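Local coordinates for protein peptidase, C14 family (PDB 3BIJ) that is of unknown function but belongs to the caspase-like C14 peptidases and may therefore act as a cysteine endopeptidase, at residues L228-N233 against H244-R249; A6-L11 against D35-A40; P89-D94 against R174-N179; A58-A63 against G108-D113. All coordinates share one frame; numbering follows the deposited sequence.

Contact 1 of 4, residues L228-N233 against H244-R249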
# COMPACT_ATOMS: atom_id res chain seq x y z
N LEU A 228 29.44 -5.44 8.27
CA LEU A 228 29.87 -6.41 9.28
C LEU A 228 29.45 -7.83 8.93
O LEU A 228 30.15 -8.80 9.23
CB LEU A 228 29.29 -6.04 10.64
CG LEU A 228 29.74 -4.67 11.14
CD1 LEU A 228 28.97 -4.28 12.40
CD2 LEU A 228 31.22 -4.69 11.39
N ARG A 229 28.30 -7.98 8.28
CA ARG A 229 27.85 -9.33 7.94
C ARG A 229 28.71 -10.02 6.87
O ARG A 229 28.96 -11.22 6.96
CB ARG A 229 26.37 -9.31 7.53
CG ARG A 229 25.86 -10.64 7.00
CD ARG A 229 24.44 -10.99 7.46
NE ARG A 229 24.45 -11.64 8.76
CZ ARG A 229 23.52 -12.51 9.16
NH1 ARG A 229 23.60 -13.06 10.37
NH2 ARG A 229 22.53 -12.84 8.36
N VAL A 230 29.17 -9.29 5.85
CA VAL A 230 30.00 -9.91 4.82
C VAL A 230 31.42 -10.02 5.34
O VAL A 230 32.14 -10.95 4.99
CB VAL A 230 30.02 -9.10 3.50
CG1 VAL A 230 28.61 -8.86 3.00
CG2 VAL A 230 30.74 -7.79 3.70
N TRP A 231 31.84 -9.08 6.17
CA TRP A 231 33.18 -9.14 6.71
C TRP A 231 33.27 -10.38 7.61
O TRP A 231 34.34 -10.96 7.78
CB TRP A 231 33.48 -7.88 7.50
CG TRP A 231 34.77 -7.93 8.23
CD1 TRP A 231 34.95 -7.84 9.59
CD2 TRP A 231 36.08 -7.98 7.66
NE1 TRP A 231 36.28 -7.82 9.89
CE2 TRP A 231 37.00 -7.91 8.73
CE3 TRP A 231 36.56 -8.07 6.34
CZ2 TRP A 231 38.39 -7.92 8.52
CZ3 TRP A 231 37.95 -8.09 6.15
CH2 TRP A 231 38.84 -8.01 7.24
N LYS A 232 32.13 -10.77 8.16
CA LYS A 232 32.04 -11.94 9.04
C LYS A 232 33.19 -12.13 10.02
O LYS A 232 33.85 -13.19 10.04
CB LYS A 232 31.86 -13.22 8.22
CG LYS A 232 31.26 -14.36 9.05
CD LYS A 232 30.98 -15.56 8.20
CE LYS A 232 30.20 -16.61 8.97
NZ LYS A 232 29.88 -17.81 8.12
N ASN A 233 33.44 -11.12 10.85
CA ASN A 233 34.49 -11.17 11.87
C ASN A 233 35.86 -11.52 11.33
O ASN A 233 36.59 -12.29 11.96
CB ASN A 233 34.10 -12.18 12.95
CG ASN A 233 32.73 -11.93 13.52
OD1 ASN A 233 32.52 -10.97 14.26
ND2 ASN A 233 31.77 -12.79 13.18
N HIS A 244 32.78 -4.55 -1.65
CA HIS A 244 31.71 -3.64 -1.99
C HIS A 244 30.59 -4.36 -2.74
O HIS A 244 29.42 -4.24 -2.38
CB HIS A 244 32.31 -2.51 -2.83
CG HIS A 244 31.28 -1.60 -3.43
ND1 HIS A 244 30.50 -0.75 -2.68
CD2 HIS A 244 30.89 -1.44 -4.72
CE1 HIS A 244 29.68 -0.09 -3.48
NE2 HIS A 244 29.90 -0.49 -4.72
N LYS A 245 30.93 -5.11 -3.78
CA LYS A 245 29.92 -5.83 -4.57
C LYS A 245 29.10 -6.82 -3.73
O LYS A 245 27.90 -6.99 -3.96
CB LYS A 245 30.57 -6.57 -5.74
CG LYS A 245 31.15 -5.63 -6.80
CD LYS A 245 31.80 -6.39 -7.95
CE LYS A 245 30.78 -7.20 -8.76
NZ LYS A 245 29.82 -6.32 -9.53
N ALA A 246 29.76 -7.46 -2.77
CA ALA A 246 29.08 -8.42 -1.90
C ALA A 246 28.10 -7.71 -0.95
O ALA A 246 27.09 -8.28 -0.56
CB ALA A 246 30.12 -9.21 -1.09
N ILE A 247 28.42 -6.48 -0.57
CA ILE A 247 27.54 -5.74 0.32
C ILE A 247 26.32 -5.26 -0.45
O ILE A 247 25.20 -5.57 -0.07
CB ILE A 247 28.27 -4.54 0.95
CG1 ILE A 247 29.40 -5.06 1.84
CG2 ILE A 247 27.30 -3.70 1.77
CD1 ILE A 247 30.27 -3.99 2.41
N VAL A 248 26.54 -4.51 -1.52
CA VAL A 248 25.42 -4.01 -2.31
C VAL A 248 24.46 -5.13 -2.71
O VAL A 248 23.26 -4.92 -2.80
CB VAL A 248 25.89 -3.27 -3.59
CG1 VAL A 248 26.94 -2.23 -3.23
CG2 VAL A 248 26.41 -4.25 -4.61
N ARG A 249 24.99 -6.32 -2.92
CA ARG A 249 24.16 -7.44 -3.31
C ARG A 249 23.08 -7.73 -2.28
O ARG A 249 21.98 -8.17 -2.63
CB ARG A 249 25.02 -8.68 -3.52
CG ARG A 249 24.70 -9.46 -4.79
CD ARG A 249 24.84 -8.57 -6.02
NE ARG A 249 24.69 -9.32 -7.27
CZ ARG A 249 25.58 -10.22 -7.71
NH1 ARG A 249 26.67 -10.47 -6.99
NH2 ARG A 249 25.36 -10.86 -8.85
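V230 reaches across to I247 and A246 with both of its methyls, and no hydrogen bond joins the two segments. V230 CG2 sits 3.6 Å from I247 CG1, with I247 CD1 a little farther off, and the two side chains cross at about a right angle. V230 CG1 lies against the backbone of helix 240-250, 3.9 Å from A246 O and 4.4 Å from A246 CB. The torsion of V230 (chi1 -55°) turns both methyls to the other helix: CG1 stands anti to the carbonyl carbon and CG2 between N and the carbonyl carbon. With an alanine here both methyls are gone, and I247 CG1 would probably be left facing a gap between the helices. The contact joins helices 222-231 and 240-250, consecutive helices of the caspase domain linked by a short loop. Around it, F243 and R250 also touch V230, while F223, Q226 and L227 lie against I247. The first helix stops just past V230: K232 takes a positive phi of 40°, although its N still bonds L228 O. Beyond that turn, K232 NZ leaves the subunit to bond the backbone oxygens of D90, E95 and G98 of a second subunit.

Contact 2 of 4, residues A6-L11 against D35-A40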
# COMPACT_ATOMS: atom_id res chain seq x y z
N ALA A 6 43.34 4.97 12.34
CA ALA A 6 41.92 4.99 12.07
C ALA A 6 41.20 5.98 12.99
O ALA A 6 41.60 6.17 14.14
CB ALA A 6 41.35 3.58 12.26
N LEU A 7 40.15 6.59 12.45
CA LEU A 7 39.32 7.55 13.18
C LEU A 7 37.86 7.14 13.01
O LEU A 7 37.28 7.31 11.93
CB LEU A 7 39.50 8.96 12.61
CG LEU A 7 39.45 10.15 13.58
CD1 LEU A 7 39.13 11.42 12.78
CD2 LEU A 7 38.41 9.94 14.65
N ALA A 8 37.26 6.59 14.06
CA ALA A 8 35.87 6.15 14.01
C ALA A 8 35.02 7.23 14.65
O ALA A 8 35.20 7.57 15.82
CB ALA A 8 35.70 4.82 14.76
N LEU A 9 34.09 7.79 13.87
CA LEU A 9 33.21 8.83 14.35
C LEU A 9 31.79 8.32 14.40
O LEU A 9 31.32 7.69 13.45
CB LEU A 9 33.26 10.04 13.42
CG LEU A 9 34.63 10.68 13.16
CD1 LEU A 9 34.48 11.81 12.15
CD2 LEU A 9 35.21 11.20 14.46
N GLY A 10 31.10 8.61 15.49
CA GLY A 10 29.72 8.19 15.65
C GLY A 10 28.96 9.23 16.45
O GLY A 10 29.34 9.56 17.57
N LEU A 11 27.88 9.76 15.87
CA LEU A 11 27.09 10.76 16.57
C LEU A 11 25.62 10.44 16.54
O LEU A 11 24.96 10.64 15.52
CB LEU A 11 27.28 12.13 15.93
CG LEU A 11 28.72 12.63 15.84
CD1 LEU A 11 29.30 12.26 14.50
CD2 LEU A 11 28.73 14.13 16.04
N ASP A 35 31.99 -0.72 16.27
CA ASP A 35 32.19 -1.87 15.39
C ASP A 35 33.30 -1.60 14.37
O ASP A 35 34.10 -2.48 14.08
CB ASP A 35 30.89 -2.22 14.66
CG ASP A 35 29.86 -2.84 15.59
OD1 ASP A 35 28.67 -2.93 15.20
OD2 ASP A 35 30.23 -3.25 16.71
N MSE A 36 33.33 -0.39 13.80
CA MSE A 36 34.37 -0.08 12.83
C MSE A 36 35.71 -0.01 13.55
O MSE A 36 36.71 -0.54 13.07
CB MSE A 36 34.08 1.23 12.12
CG MSE A 36 32.83 1.17 11.23
SE MSE A 36 33.01 -0.07 9.73
CE MSE A 36 31.83 -1.46 10.33
N ALA A 37 35.72 0.65 14.71
CA ALA A 37 36.95 0.77 15.50
C ALA A 37 37.47 -0.61 15.91
O ALA A 37 38.67 -0.84 15.95
CB ALA A 37 36.69 1.63 16.73
N ALA A 38 36.55 -1.53 16.22
CA ALA A 38 36.93 -2.88 16.60
C ALA A 38 37.65 -3.59 15.45
O ALA A 38 38.69 -4.23 15.65
CB ALA A 38 35.69 -3.69 17.02
N ILE A 39 37.10 -3.48 14.24
CA ILE A 39 37.73 -4.09 13.07
C ILE A 39 39.08 -3.45 12.84
O ILE A 39 40.07 -4.14 12.63
CB ILE A 39 36.87 -3.89 11.78
CG1 ILE A 39 35.60 -4.74 11.87
CG2 ILE A 39 37.71 -4.21 10.55
CD1 ILE A 39 34.68 -4.62 10.66
N ALA A 40 39.14 -2.12 12.90
CA ALA A 40 40.41 -1.43 12.68
C ALA A 40 41.49 -1.85 13.68
O ALA A 40 42.65 -2.05 13.31
CB ALA A 40 40.21 0.06 12.74
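A6 and A40 meet methyl to methyl, CB to CB at 3.7 Å, each pointing toward the other segment. Two residues along the strand, A8 aims its methyl at the helix in the same way, but A37 presents its own at an angle, so that A8 CB lies 3.9 Å from A37 CB and also comes within 4.2 Å of A37 N. Because neither partner carries more than a single carbon, strand and helix come close: the CA atoms of A8 and A37 are 5.7 Å apart, those of A6 and A40 6.6 Å. Residues two apart on the strand thus face residues three apart on the helix, about one turn. M36, a selenomethionine, starts out toward the strand, yet its chain bends at CG (chi2 -65°) and carries SE away, in the direction of T224 and L227 of helix 222-231. F45 packs on both A6 and A40, while V47 and T49 lie against A37, so the neighbouring strand shares the same cover. Contacts of this kind are those of a beta-alpha-beta crossover: helix 29-42 packs on strand 4-10, running back along it, and leads into the parallel strand 46-51, in the central sheet of the caspase-like domain.

Contact 3 of 4, residues P89-D94 against R174-N179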
# COMPACT_ATOMS: atom_id res chain seq x y z
N PRO A 89 23.15 26.47 2.95
CA PRO A 89 22.88 27.24 1.73
C PRO A 89 24.10 27.79 1.02
O PRO A 89 25.03 28.32 1.65
CB PRO A 89 21.95 28.35 2.21
CG PRO A 89 22.39 28.54 3.64
CD PRO A 89 22.50 27.11 4.10
N ASP A 90 24.06 27.63 -0.30
CA ASP A 90 25.10 28.09 -1.22
C ASP A 90 24.70 29.50 -1.68
O ASP A 90 24.06 29.68 -2.71
CB ASP A 90 25.19 27.15 -2.44
CG ASP A 90 26.18 27.65 -3.50
OD1 ASP A 90 26.27 27.01 -4.57
OD2 ASP A 90 26.87 28.66 -3.27
N THR A 91 25.09 30.48 -0.87
CA THR A 91 24.79 31.87 -1.13
C THR A 91 25.42 32.43 -2.41
O THR A 91 25.49 33.64 -2.59
CB THR A 91 25.20 32.72 0.10
OG1 THR A 91 26.25 32.04 0.81
CG2 THR A 91 24.03 32.89 1.04
N SER A 92 25.87 31.54 -3.29
CA SER A 92 26.48 31.92 -4.57
C SER A 92 25.43 32.06 -5.67
O SER A 92 25.57 32.87 -6.59
CB SER A 92 27.49 30.87 -5.02
OG SER A 92 28.49 30.64 -4.04
N ASN A 93 24.40 31.23 -5.59
CA ASN A 93 23.33 31.25 -6.57
C ASN A 93 22.02 31.55 -5.87
O ASN A 93 21.99 31.80 -4.67
CB ASN A 93 23.25 29.89 -7.25
CG ASN A 93 22.97 28.78 -6.26
OD1 ASN A 93 21.93 28.77 -5.61
ND2 ASN A 93 23.90 27.84 -6.14
N ASP A 94 20.94 31.50 -6.62
CA ASP A 94 19.64 31.79 -6.06
C ASP A 94 18.81 30.51 -6.00
O ASP A 94 17.69 30.50 -5.50
CB ASP A 94 18.94 32.84 -6.91
CG ASP A 94 18.69 32.37 -8.34
OD1 ASP A 94 19.64 31.86 -8.99
OD2 ASP A 94 17.54 32.51 -8.80
N ARG A 174 17.11 26.46 9.24
CA ARG A 174 16.96 27.09 10.54
C ARG A 174 18.34 27.18 11.21
O ARG A 174 18.69 28.22 11.79
CB ARG A 174 16.00 26.27 11.41
CG ARG A 174 15.60 26.98 12.71
CD ARG A 174 15.04 26.02 13.73
NE ARG A 174 13.61 25.78 13.60
CZ ARG A 174 12.95 24.84 14.27
NH1 ARG A 174 11.64 24.68 14.12
NH2 ARG A 174 13.61 24.02 15.09
N THR A 175 19.12 26.10 11.14
CA THR A 175 20.46 26.07 11.73
C THR A 175 21.33 27.13 11.06
O THR A 175 22.11 27.82 11.72
CB THR A 175 21.13 24.69 11.56
OG1 THR A 175 20.37 23.70 12.25
CG2 THR A 175 22.55 24.70 12.12
N TYR A 176 21.18 27.27 9.75
CA TYR A 176 21.97 28.26 9.04
C TYR A 176 21.62 29.66 9.54
O TYR A 176 22.50 30.43 9.91
CB TYR A 176 21.71 28.17 7.54
CG TYR A 176 22.34 29.31 6.77
CD1 TYR A 176 23.71 29.36 6.54
CD2 TYR A 176 21.56 30.36 6.31
CE1 TYR A 176 24.29 30.43 5.87
CE2 TYR A 176 22.12 31.43 5.65
CZ TYR A 176 23.48 31.46 5.43
OH TYR A 176 24.04 32.53 4.77
N ARG A 177 20.33 29.99 9.52
CA ARG A 177 19.88 31.31 9.97
C ARG A 177 20.36 31.62 11.39
O ARG A 177 20.84 32.72 11.65
CB ARG A 177 18.35 31.42 9.91
CG ARG A 177 17.77 31.35 8.49
CD ARG A 177 16.28 31.73 8.44
NE ARG A 177 15.44 30.83 9.23
CZ ARG A 177 14.96 29.67 8.80
NH1 ARG A 177 15.22 29.25 7.57
NH2 ARG A 177 14.22 28.93 9.61
N ALA A 178 20.23 30.65 12.28
CA ALA A 178 20.64 30.83 13.67
C ALA A 178 22.14 30.99 13.84
O ALA A 178 22.60 31.35 14.92
CB ALA A 178 20.16 29.65 14.50
N ASN A 179 22.89 30.72 12.78
CA ASN A 179 24.34 30.83 12.82
C ASN A 179 24.89 31.44 11.54
O ASN A 179 25.91 31.01 11.03
CB ASN A 179 24.96 29.44 13.07
CG ASN A 179 24.54 28.84 14.42
OD1 ASN A 179 24.86 29.38 15.49
ND2 ASN A 179 23.83 27.71 14.38
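Most unusual here is a proline lying over a tyrosine: P89 CG stands above the centre of one face of the Y176 ring, in a CH-pi contact. P89 CD follows it toward the root of the side chain, 3.7 Å from Y176 CB. With CG anti to the backbone N (chi1 171°), Y176 swings its ring out from the helix and under the proline. At the far end of the ring T91 CG2 touches Y176 OH at 3.7 Å, and the hydroxyl is hydrogen-bonded to OD1 of D184. A leucine in place of Y176 lacks ring and hydroxyl alike, so P89 would probably lose its aromatic face and D184 would be left without this mate. After the tyrosine, N179 ND2 turns back and donates to T175 O at 3.2 Å with a bent N-H...O angle of 136°; ND2 also bonds the backbone O of H18. R177 points to another chain, where it forms a salt bridge with D35 of the fourth subunit. The contact thus sets the end of strand 76-89 and the loop that leads to the antiparallel strand 99-104 against helix 169-178, at a peripheral, subunit-facing part of the caspase-like domain.

Contact 4 of 4, residues A58-A63 against G108-D113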
# COMPACT_ATOMS: atom_id res chain seq x y z
N ALA A 58 36.38 20.96 16.14
CA ALA A 58 37.78 21.05 16.58
C ALA A 58 38.51 19.70 16.66
O ALA A 58 39.55 19.54 16.02
CB ALA A 58 37.85 21.75 17.93
N LYS A 59 37.96 18.76 17.42
CA LYS A 59 38.57 17.44 17.58
C LYS A 59 38.72 16.64 16.29
O LYS A 59 39.78 16.04 16.05
CB LYS A 59 37.78 16.60 18.60
CG LYS A 59 37.92 17.07 20.03
CD LYS A 59 37.35 16.04 21.00
CE LYS A 59 37.34 16.55 22.44
NZ LYS A 59 36.69 15.59 23.38
N VAL A 60 37.68 16.61 15.46
CA VAL A 60 37.72 15.89 14.20
C VAL A 60 38.77 16.50 13.27
O VAL A 60 39.59 15.78 12.71
CB VAL A 60 36.34 15.91 13.48
CG1 VAL A 60 36.47 15.36 12.08
CG2 VAL A 60 35.33 15.09 14.27
N ILE A 61 38.75 17.82 13.12
CA ILE A 61 39.71 18.51 12.25
C ILE A 61 41.13 18.26 12.71
O ILE A 61 42.02 17.98 11.91
CB ILE A 61 39.44 20.02 12.22
CG1 ILE A 61 38.09 20.28 11.54
CG2 ILE A 61 40.53 20.74 11.46
CD1 ILE A 61 37.59 21.71 11.69
N ASP A 62 41.33 18.36 14.02
CA ASP A 62 42.64 18.15 14.61
C ASP A 62 43.13 16.72 14.48
O ASP A 62 44.30 16.49 14.19
CB ASP A 62 42.59 18.54 16.09
CG ASP A 62 43.92 18.34 16.78
OD1 ASP A 62 44.18 17.20 17.23
OD2 ASP A 62 44.71 19.32 16.86
N ALA A 63 42.25 15.74 14.70
CA ALA A 63 42.63 14.34 14.58
C ALA A 63 43.08 14.02 13.16
O ALA A 63 44.14 13.43 12.95
CB ALA A 63 41.47 13.44 14.98
N GLY A 108 28.85 21.51 15.24
CA GLY A 108 28.22 22.20 14.13
C GLY A 108 28.49 21.39 12.87
O GLY A 108 28.89 20.22 12.94
N GLU A 109 28.29 22.00 11.70
CA GLU A 109 28.49 21.26 10.45
C GLU A 109 29.88 21.43 9.86
O GLU A 109 30.47 22.50 9.90
CB GLU A 109 27.45 21.68 9.41
CG GLU A 109 26.03 21.48 9.89
CD GLU A 109 25.01 22.05 8.94
OE1 GLU A 109 24.91 21.53 7.81
OE2 GLU A 109 24.32 23.01 9.32
N LEU A 110 30.39 20.34 9.30
CA LEU A 110 31.70 20.36 8.68
C LEU A 110 31.41 20.34 7.20
O LEU A 110 30.93 19.33 6.69
CB LEU A 110 32.49 19.12 9.09
CG LEU A 110 33.89 18.95 8.50
CD1 LEU A 110 34.81 20.02 9.04
CD2 LEU A 110 34.41 17.58 8.85
N ILE A 111 31.67 21.45 6.50
CA ILE A 111 31.41 21.52 5.07
C ILE A 111 32.26 20.52 4.31
O ILE A 111 33.46 20.37 4.58
CB ILE A 111 31.68 22.93 4.49
CG1 ILE A 111 30.60 23.91 4.94
CG2 ILE A 111 31.67 22.89 2.97
CD1 ILE A 111 30.51 24.11 6.43
N ASP A 112 31.66 19.84 3.34
CA ASP A 112 32.38 18.85 2.55
C ASP A 112 33.74 19.35 2.07
O ASP A 112 34.70 18.58 1.96
CB ASP A 112 31.53 18.38 1.36
CG ASP A 112 31.09 19.52 0.45
OD1 ASP A 112 30.29 19.25 -0.47
OD2 ASP A 112 31.54 20.66 0.66
N ASP A 113 33.84 20.64 1.78
CA ASP A 113 35.11 21.19 1.33
C ASP A 113 36.17 21.14 2.42
O ASP A 113 37.33 20.88 2.14
CB ASP A 113 34.91 22.62 0.84
CG ASP A 113 34.36 22.68 -0.57
OD1 ASP A 113 33.53 23.57 -0.87
OD2 ASP A 113 34.78 21.83 -1.39
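V60 is the first residue of the helix to meet L110, and it does so lightly: V60 CG1 is 4.4 Å from L110 CD2. It also packs on L105, which touches L110 as well and so joins the pair from the loop before the strand, and on L9 of strand 4-10. Next comes I61, which brings two carbons of its longer branch to one methyl. I61 CG1 lies 4.1 Å from L110 CD1 and I61 CD1 only slightly farther from the same methyl, the two side chains crossing at a slant. L110 thus divides its branches, CD2 to the valine and CD1 to the isoleucine. Its CG is anti to the backbone N (chi1 179°), which carries both methyls out toward the helix. The contact joins helix 57-70, which packs on the central sheet of the caspase-like fold, to strand 109-111, which pairs antiparallel with strand 99-104 through L110 and W103. Past I61 the helix runs on regularly, with D62 N bonded to A58 O and A63 N to K59 O. On the strand side the next residue, I111, packs on Y183, I186 and Q187 of helix 180-189; it holds the N-cap position of helix 112-119, and its backbone N bonds E114 OE2.

In the fold
Contacts 1, 2 and 4 follow one another across the domain. Contact 1 adjoins contact 2, centres about 17 Å apart, where L228 packs on M36 and I39, and W231 on I39. Contact 2 in turn meets contact 4, about 16 Å between centres, across strand 4-10: A6 and A8 face helix 29-42, while L7 CD1 lies 3.8 Å from A63 CB and L9 touches V60 on the other face. Contact 4 borders contact 3, about 18 Å between centres, through T175 and E109. Contacts 1 and 3 are far apart within one chain, about 38 Å centre to centre, yet K232 of one subunit bonds D90 O of another, and N233 packs there on R177.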